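Local coordinates for enoyl-CoA hydratase/isomerase (Pseudomonas aeruginosa, PDB 3LAO), which probably hydrates the double bond of an unsaturated steroid side-chain enoyl-CoA thioester, as a homotrimeric member of the enoyl-CoA hydratase/isomerase family, at residues L108-Q113 / E122-A127. Numbering follows the deposited sequence.
Sequences LVVAVQ and ELMLNA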
loop_
_atom_site.group_PDB
_atom_site.type_symbol
_atom_site.label_atom_id
_atom_site.label_comp_id
_atom_site.label_asym_id
_atom_site.label_seq_id
_atom_site.Cartn_x
_atom_site.Cartn_y
_atom_site.Cartn_z
ATOM N N LEU B 108 -16.423 -6.494 -9.294
ATOM C CA LEU B 108 -17.238 -5.336 -9.612
ATOM C C LEU B 108 -16.405 -4.316 -10.360
ATOM O O LEU B 108 -15.281 -4.019 -9.985
ATOM C CB LEU B 108 -17.796 -4.735 -8.330
ATOM C CG LEU B 108 -18.509 -3.388 -8.440
ATOM C CD1 LEU B 108 -19.792 -3.584 -9.132
ATOM C CD2 LEU B 108 -18.761 -2.973 -7.037
ATOM N N VAL B 109 -16.954 -3.806 -11.445
ATOM C CA VAL B 109 -16.299 -2.804 -12.241
ATOM C C VAL B 109 -17.213 -1.594 -12.149
ATOM O O VAL B 109 -18.435 -1.738 -12.154
ATOM C CB VAL B 109 -16.215 -3.238 -13.710
ATOM C CG1 VAL B 109 -15.891 -2.027 -14.610
ATOM C CG2 VAL B 109 -15.202 -4.344 -13.879
ATOM N N VAL B 110 -16.637 -0.404 -12.051
ATOM C CA VAL B 110 -17.463 0.760 -11.944
ATOM C C VAL B 110 -17.078 1.844 -12.948
ATOM O O VAL B 110 -15.879 2.126 -13.165
ATOM C CB VAL B 110 -17.461 1.324 -10.501
ATOM C CG1 VAL B 110 -16.040 1.902 -10.119
ATOM C CG2 VAL B 110 -18.525 2.386 -10.406
ATOM N N ALA B 111 -18.099 2.452 -13.547
ATOM C CA ALA B 111 -17.933 3.609 -14.448
ATOM C C ALA B 111 -18.500 4.892 -13.827
ATOM O O ALA B 111 -19.658 4.912 -13.424
ATOM C CB ALA B 111 -18.630 3.323 -15.793
ATOM N N VAL B 112 -17.705 5.961 -13.781
ATOM C CA VAL B 112 -18.139 7.234 -13.189
ATOM C C VAL B 112 -17.915 8.457 -14.089
ATOM O O VAL B 112 -16.895 8.578 -14.768
ATOM C CB VAL B 112 -17.373 7.571 -11.913
ATOM C CG1 VAL B 112 -17.475 6.453 -10.885
ATOM C CG2 VAL B 112 -15.993 7.804 -12.272
ATOM N N GLN B 113 -18.839 9.401 -13.993
ATOM C CA GLN B 113 -18.801 10.623 -14.789
ATOM C C GLN B 113 -19.350 11.814 -14.025
ATOM O O GLN B 113 -20.231 11.676 -13.150
ATOM C CB GLN B 113 -19.654 10.461 -16.048
ATOM C CG GLN B 113 -21.162 10.669 -15.816
ATOM C CD GLN B 113 -21.877 9.435 -15.275
ATOM O OE1 GLN B 113 -21.373 8.738 -14.375
ATOM N NE2 GLN B 113 -23.089 9.176 -15.801
ATOM N N GLU B 122 -15.993 6.561 -2.142
ATOM C CA GLU B 122 -15.855 5.331 -1.372
ATOM C C GLU B 122 -16.510 4.189 -2.116
ATOM O O GLU B 122 -16.059 3.053 -2.065
ATOM C CB GLU B 122 -16.473 5.481 0.018
ATOM C CG GLU B 122 -15.488 5.115 1.172
ATOM C CD GLU B 122 -15.438 3.578 1.467
ATOM O OE1 GLU B 122 -14.590 2.866 0.866
ATOM O OE2 GLU B 122 -16.235 3.081 2.310
ATOM N N LEU B 123 -17.564 4.508 -2.850
ATOM C CA LEU B 123 -18.287 3.494 -3.573
ATOM C C LEU B 123 -17.366 3.018 -4.684
ATOM O O LEU B 123 -17.234 1.825 -4.939
ATOM C CB LEU B 123 -19.552 4.105 -4.138
ATOM C CG LEU B 123 -20.604 3.207 -4.751
ATOM C CD1 LEU B 123 -20.987 2.110 -3.762
ATOM C CD2 LEU B 123 -21.800 4.078 -5.123
HETATM N N MSE B 124 -16.687 3.972 -5.303
HETATM C CA MSE B 124 -15.758 3.664 -6.363
HETATM C C MSE B 124 -14.554 2.833 -5.911
HETATM O O MSE B 124 -14.071 1.979 -6.651
HETATM C CB MSE B 124 -15.276 4.961 -6.973
HETATM C CG MSE B 124 -14.529 4.769 -8.232
HETATM SE SE MSE B 124 -13.841 6.471 -8.816
HETATM C CE MSE B 124 -12.525 6.788 -7.421
ATOM N N LEU B 125 -14.063 3.070 -4.700
ATOM C CA LEU B 125 -12.860 2.365 -4.232
ATOM C C LEU B 125 -13.169 0.959 -3.727
ATOM O O LEU B 125 -12.275 0.228 -3.361
ATOM C CB LEU B 125 -12.173 3.128 -3.112
ATOM C CG LEU B 125 -11.669 4.525 -3.449
ATOM C CD1 LEU B 125 -11.277 5.278 -2.166
ATOM C CD2 LEU B 125 -10.507 4.390 -4.426
ATOM N N ASN B 126 -14.441 0.609 -3.673
ATOM C CA ASN B 126 -14.833 -0.704 -3.274
ATOM C C ASN B 126 -14.901 -1.629 -4.488
ATOM O O ASN B 126 -15.211 -2.802 -4.387
ATOM C CB ASN B 126 -16.191 -0.633 -2.601
ATOM C CG ASN B 126 -16.561 -1.929 -1.918
ATOM O OD1 ASN B 126 -15.880 -2.357 -0.978
ATOM N ND2 ASN B 126 -17.624 -2.583 -2.399
ATOM N N ALA B 127 -14.615 -1.094 -5.651
ATOM C CA ALA B 127 -14.675 -1.877 -6.872
ATOM C C ALA B 127 -13.277 -2.398 -7.276
ATOM O O ALA B 127 -12.268 -2.008 -6.709
ATOM C CB ALA B 127 -15.248 -1.031 -7.971
#
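Leu108 and Ala127, 5.1 Å apart between their CA atoms, mark where the chain leaving helix 119-125 returns to the start of strand 108-112, and the two segments meet there through apolar packing. In this crotonase fold the link from strand 108-112 to its parallel neighbour 129-133 runs through strand 115-117 and helix 119-125, and the helix lies over one face of the central sheet. Leu108, Val110 and Val112 point toward 122-127, while Val109 and Ala111 face the other side, against helix 196-209. The methyl of Ala127 sits over the beginning of the strand, 3.6 Å from Leu108 O and 4.1 Å from Leu108 CG. Val110 reaches it from further along: CG1, set in the angle between N and C (chi1 67°), lies 3.7 Å from Ala127 CB and also packs 3.8 Å from Met124 CG. The long side chain of Met124, modelled as selenomethionine, runs nearly perpendicular to Val110 and Val112. Ala130 and Leu187 also touch it. Around the apolar layer, backbone N of Leu108 hydrogen-bonds to Asp128 OD2, and Asn126 O accepts from Arg104. Extended through chi1 and chi2, Met124 carries SE to within 4.2 Å of Val112 CG1.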